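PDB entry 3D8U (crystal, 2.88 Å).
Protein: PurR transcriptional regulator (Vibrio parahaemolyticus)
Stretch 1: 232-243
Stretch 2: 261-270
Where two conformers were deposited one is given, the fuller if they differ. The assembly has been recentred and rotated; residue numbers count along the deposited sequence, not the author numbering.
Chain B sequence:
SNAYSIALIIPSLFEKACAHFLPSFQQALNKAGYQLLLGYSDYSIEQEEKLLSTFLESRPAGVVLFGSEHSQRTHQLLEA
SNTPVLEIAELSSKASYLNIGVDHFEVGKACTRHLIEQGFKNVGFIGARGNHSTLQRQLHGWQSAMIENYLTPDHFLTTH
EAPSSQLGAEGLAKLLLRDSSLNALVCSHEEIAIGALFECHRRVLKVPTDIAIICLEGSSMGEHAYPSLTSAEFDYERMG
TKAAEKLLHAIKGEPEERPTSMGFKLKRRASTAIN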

# COMPACT_ATOMS: atom_id res chain seq x y z
N ALA B 232 9.06 -14.90 -2.33
CA ALA B 232 10.33 -14.23 -2.47
C ALA B 232 10.23 -12.92 -1.76
O ALA B 232 9.24 -12.22 -1.93
CB ALA B 232 10.62 -13.99 -3.91
N GLU B 233 11.25 -12.56 -0.99
CA GLU B 233 11.21 -11.32 -0.25
C GLU B 233 12.39 -10.46 -0.61
O GLU B 233 13.38 -10.97 -1.09
CB GLU B 233 11.17 -11.58 1.24
CG GLU B 233 9.82 -12.13 1.68
CD GLU B 233 9.75 -12.32 3.15
OE1 GLU B 233 10.66 -11.83 3.84
OE2 GLU B 233 8.80 -12.95 3.62
N PHE B 234 12.25 -9.15 -0.41
CA PHE B 234 13.31 -8.21 -0.75
C PHE B 234 13.42 -7.24 0.41
O PHE B 234 12.50 -7.13 1.20
CB PHE B 234 12.98 -7.43 -2.03
CG PHE B 234 12.56 -8.30 -3.21
CD1 PHE B 234 13.49 -8.68 -4.16
CD2 PHE B 234 11.24 -8.69 -3.37
CE1 PHE B 234 13.12 -9.45 -5.24
CE2 PHE B 234 10.86 -9.48 -4.43
CZ PHE B 234 11.79 -9.85 -5.37
N ASP B 235 14.52 -6.52 0.50
CA ASP B 235 14.73 -5.64 1.60
C ASP B 235 14.79 -4.23 1.05
O ASP B 235 15.84 -3.65 0.86
CB ASP B 235 15.97 -6.07 2.37
CG ASP B 235 16.27 -5.22 3.59
OD1 ASP B 235 17.34 -5.49 4.16
OD2 ASP B 235 15.49 -4.29 3.98
N TYR B 236 13.63 -3.66 0.78
CA TYR B 236 13.61 -2.34 0.20
C TYR B 236 14.04 -1.30 1.21
O TYR B 236 14.59 -0.28 0.82
CB TYR B 236 12.24 -2.01 -0.39
CG TYR B 236 11.80 -2.94 -1.51
CD1 TYR B 236 12.61 -3.15 -2.64
CD2 TYR B 236 10.56 -3.60 -1.44
CE1 TYR B 236 12.20 -4.02 -3.68
CE2 TYR B 236 10.13 -4.46 -2.48
CZ TYR B 236 10.96 -4.66 -3.59
OH TYR B 236 10.52 -5.51 -4.59
N GLU B 237 13.79 -1.54 2.50
CA GLU B 237 14.37 -0.65 3.51
C GLU B 237 15.89 -0.49 3.30
O GLU B 237 16.36 0.64 3.26
CB GLU B 237 14.02 -1.07 4.95
N ARG B 238 16.64 -1.59 3.13
CA ARG B 238 18.10 -1.49 2.87
C ARG B 238 18.44 -0.76 1.57
O ARG B 238 19.31 0.10 1.53
CB ARG B 238 18.81 -2.86 2.92
CG ARG B 238 20.28 -2.75 3.30
CD ARG B 238 20.99 -4.08 3.56
NE ARG B 238 21.86 -4.49 2.45
CZ ARG B 238 22.99 -5.21 2.59
NH1 ARG B 238 23.38 -5.59 3.81
NH2 ARG B 238 23.72 -5.55 1.53
N MSE B 239 17.73 -1.12 0.50
CA MSE B 239 17.81 -0.40 -0.76
C MSE B 239 17.60 1.09 -0.54
O MSE B 239 18.31 1.90 -1.10
CB MSE B 239 16.76 -0.95 -1.70
CG MSE B 239 16.70 -0.29 -3.05
SE MSE B 239 15.72 -1.51 -4.20
CE MSE B 239 14.24 -0.33 -4.72
N GLY B 240 16.63 1.42 0.30
CA GLY B 240 16.45 2.79 0.76
C GLY B 240 17.77 3.41 1.21
O GLY B 240 18.24 4.37 0.59
N THR B 241 18.39 2.86 2.25
CA THR B 241 19.69 3.39 2.69
C THR B 241 20.77 3.30 1.62
O THR B 241 21.53 4.25 1.44
CB THR B 241 20.19 2.83 4.04
OG1 THR B 241 19.51 1.62 4.37
CG2 THR B 241 19.91 3.81 5.13
N LYS B 242 20.80 2.20 0.88
CA LYS B 242 21.87 1.99 -0.10
C LYS B 242 21.76 2.95 -1.27
O LYS B 242 22.77 3.46 -1.75
CB LYS B 242 21.93 0.54 -0.56
CG LYS B 242 22.17 -0.42 0.60
CD LYS B 242 23.40 -1.30 0.42
CE LYS B 242 23.98 -1.72 1.79
NZ LYS B 242 25.15 -2.65 1.68
N ALA B 243 20.54 3.21 -1.71
CA ALA B 243 20.30 4.23 -2.73
C ALA B 243 20.85 5.56 -2.23
O ALA B 243 21.72 6.16 -2.86
CB ALA B 243 18.82 4.35 -3.02
N SER B 261 25.00 -5.85 -6.76
CA SER B 261 24.15 -7.07 -6.91
C SER B 261 23.24 -7.39 -5.70
O SER B 261 23.51 -8.33 -4.94
CB SER B 261 25.00 -8.30 -7.25
OG SER B 261 24.19 -9.47 -7.30
N MSE B 262 22.16 -6.63 -5.55
CA MSE B 262 21.29 -6.81 -4.38
C MSE B 262 20.05 -7.64 -4.71
O MSE B 262 19.20 -7.24 -5.48
CB MSE B 262 20.94 -5.47 -3.71
CG MSE B 262 22.14 -4.68 -3.15
SE MSE B 262 23.27 -5.62 -1.83
CE MSE B 262 24.70 -4.29 -1.58
N GLY B 263 19.99 -8.82 -4.10
CA GLY B 263 18.99 -9.84 -4.41
C GLY B 263 17.80 -10.01 -3.47
O GLY B 263 17.14 -9.05 -3.12
N PHE B 264 17.53 -11.26 -3.09
CA PHE B 264 16.27 -11.64 -2.47
C PHE B 264 16.40 -12.95 -1.69
O PHE B 264 17.32 -13.70 -1.91
CB PHE B 264 15.19 -11.78 -3.54
CG PHE B 264 15.32 -13.01 -4.36
CD1 PHE B 264 16.26 -13.08 -5.39
CD2 PHE B 264 14.52 -14.12 -4.10
CE1 PHE B 264 16.39 -14.24 -6.18
CE2 PHE B 264 14.67 -15.30 -4.89
CZ PHE B 264 15.61 -15.35 -5.92
N LYS B 265 15.48 -13.22 -0.78
CA LYS B 265 15.49 -14.51 -0.10
C LYS B 265 14.20 -15.21 -0.49
O LYS B 265 13.16 -14.56 -0.57
CB LYS B 265 15.55 -14.37 1.43
CG LYS B 265 16.13 -13.07 2.00
CD LYS B 265 17.64 -13.08 1.97
CE LYS B 265 18.21 -11.72 2.38
NZ LYS B 265 18.16 -11.47 3.85
N LEU B 266 14.29 -16.51 -0.75
CA LEU B 266 13.14 -17.38 -0.91
C LEU B 266 12.72 -18.09 0.40
O LEU B 266 13.17 -19.20 0.69
CB LEU B 266 13.45 -18.45 -1.94
CG LEU B 266 12.36 -19.12 -2.79
CD1 LEU B 266 12.58 -20.61 -2.81
CD2 LEU B 266 10.96 -18.83 -2.28
N LYS B 267 11.84 -17.44 1.16
CA LYS B 267 11.09 -18.05 2.28
C LYS B 267 10.19 -19.24 1.86
O LYS B 267 9.08 -19.04 1.32
CB LYS B 267 10.19 -16.98 2.94
CG LYS B 267 10.93 -15.75 3.42
CD LYS B 267 12.07 -16.15 4.36
CE LYS B 267 13.08 -15.05 4.52
NZ LYS B 267 13.86 -15.27 5.79
N ARG B 268 10.66 -20.46 2.12
CA ARG B 268 9.89 -21.66 1.80
C ARG B 268 8.88 -21.87 2.90
O ARG B 268 9.28 -22.03 4.04
CB ARG B 268 10.82 -22.86 1.73
CG ARG B 268 11.90 -22.75 0.67
CD ARG B 268 13.24 -23.28 1.19
NE ARG B 268 14.10 -23.67 0.07
CZ ARG B 268 14.87 -22.83 -0.62
NH1 ARG B 268 15.60 -23.30 -1.63
NH2 ARG B 268 14.92 -21.54 -0.31
N ARG B 269 7.58 -21.84 2.59
CA ARG B 269 6.53 -22.08 3.60
C ARG B 269 5.55 -23.15 3.13
O ARG B 269 5.88 -23.95 2.26
CB ARG B 269 5.76 -20.82 3.93
CG ARG B 269 6.55 -19.58 3.81
CD ARG B 269 5.67 -18.50 4.27
NE ARG B 269 6.07 -17.17 3.82
CZ ARG B 269 6.97 -16.41 4.44
NH1 ARG B 269 7.58 -16.85 5.54
NH2 ARG B 269 7.23 -15.21 3.95
N ALA B 270 4.33 -23.15 3.68
CA ALA B 270 3.41 -24.26 3.40
C ALA B 270 3.10 -24.43 1.93
O ALA B 270 3.20 -25.53 1.41
CB ALA B 270 2.16 -24.16 4.19

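E233 covers the most surface in this contact and works through both backbone and side chain. Its backbone pairs with K265 in an antiparallel bridge: E233 N donates to K265 O at 2.8 Å and K265 N donates to E233 O at 3.1 Å, with N-H...O angles of 165° and 152°, the reciprocal pair expected of a hydrogen-bonded antiparallel bridge. A232 and L266 form the adjoining non-hydrogen-bonded pair, their CA atoms 4.5 Å apart, and A232 CA adds a CA-H...O contact to K265 O at 3.4 Å. The extended E233 side chain (chi1 m, chi2 t) runs past K267, with E233 OE2 3.5 Å from K267 CG, and reaches R269, where E233 OE2 and R269 NH2 form a salt bridge at 2.8 Å. The carboxylate oxygen lies near the guanidinium plane, at its edge, but the N-H...O angle of 127° makes the hydrogen bond weak.

M262, a selenomethionine, points toward the helix that D235 caps by accepting from R238 N. M262 SE sits 3.4 Å from R238 NH2, at the guanidinium edge, and M262 CE lies 3.7 Å from K242 NZ; R238 and K242, four residues apart, thus present their side chains to the same partner.

F264 makes apolar contacts with A232 and F234: F264 CD2 lies 3.9 Å from A232 CB, and F264 CB packs 3.6 Å from F234 CE1.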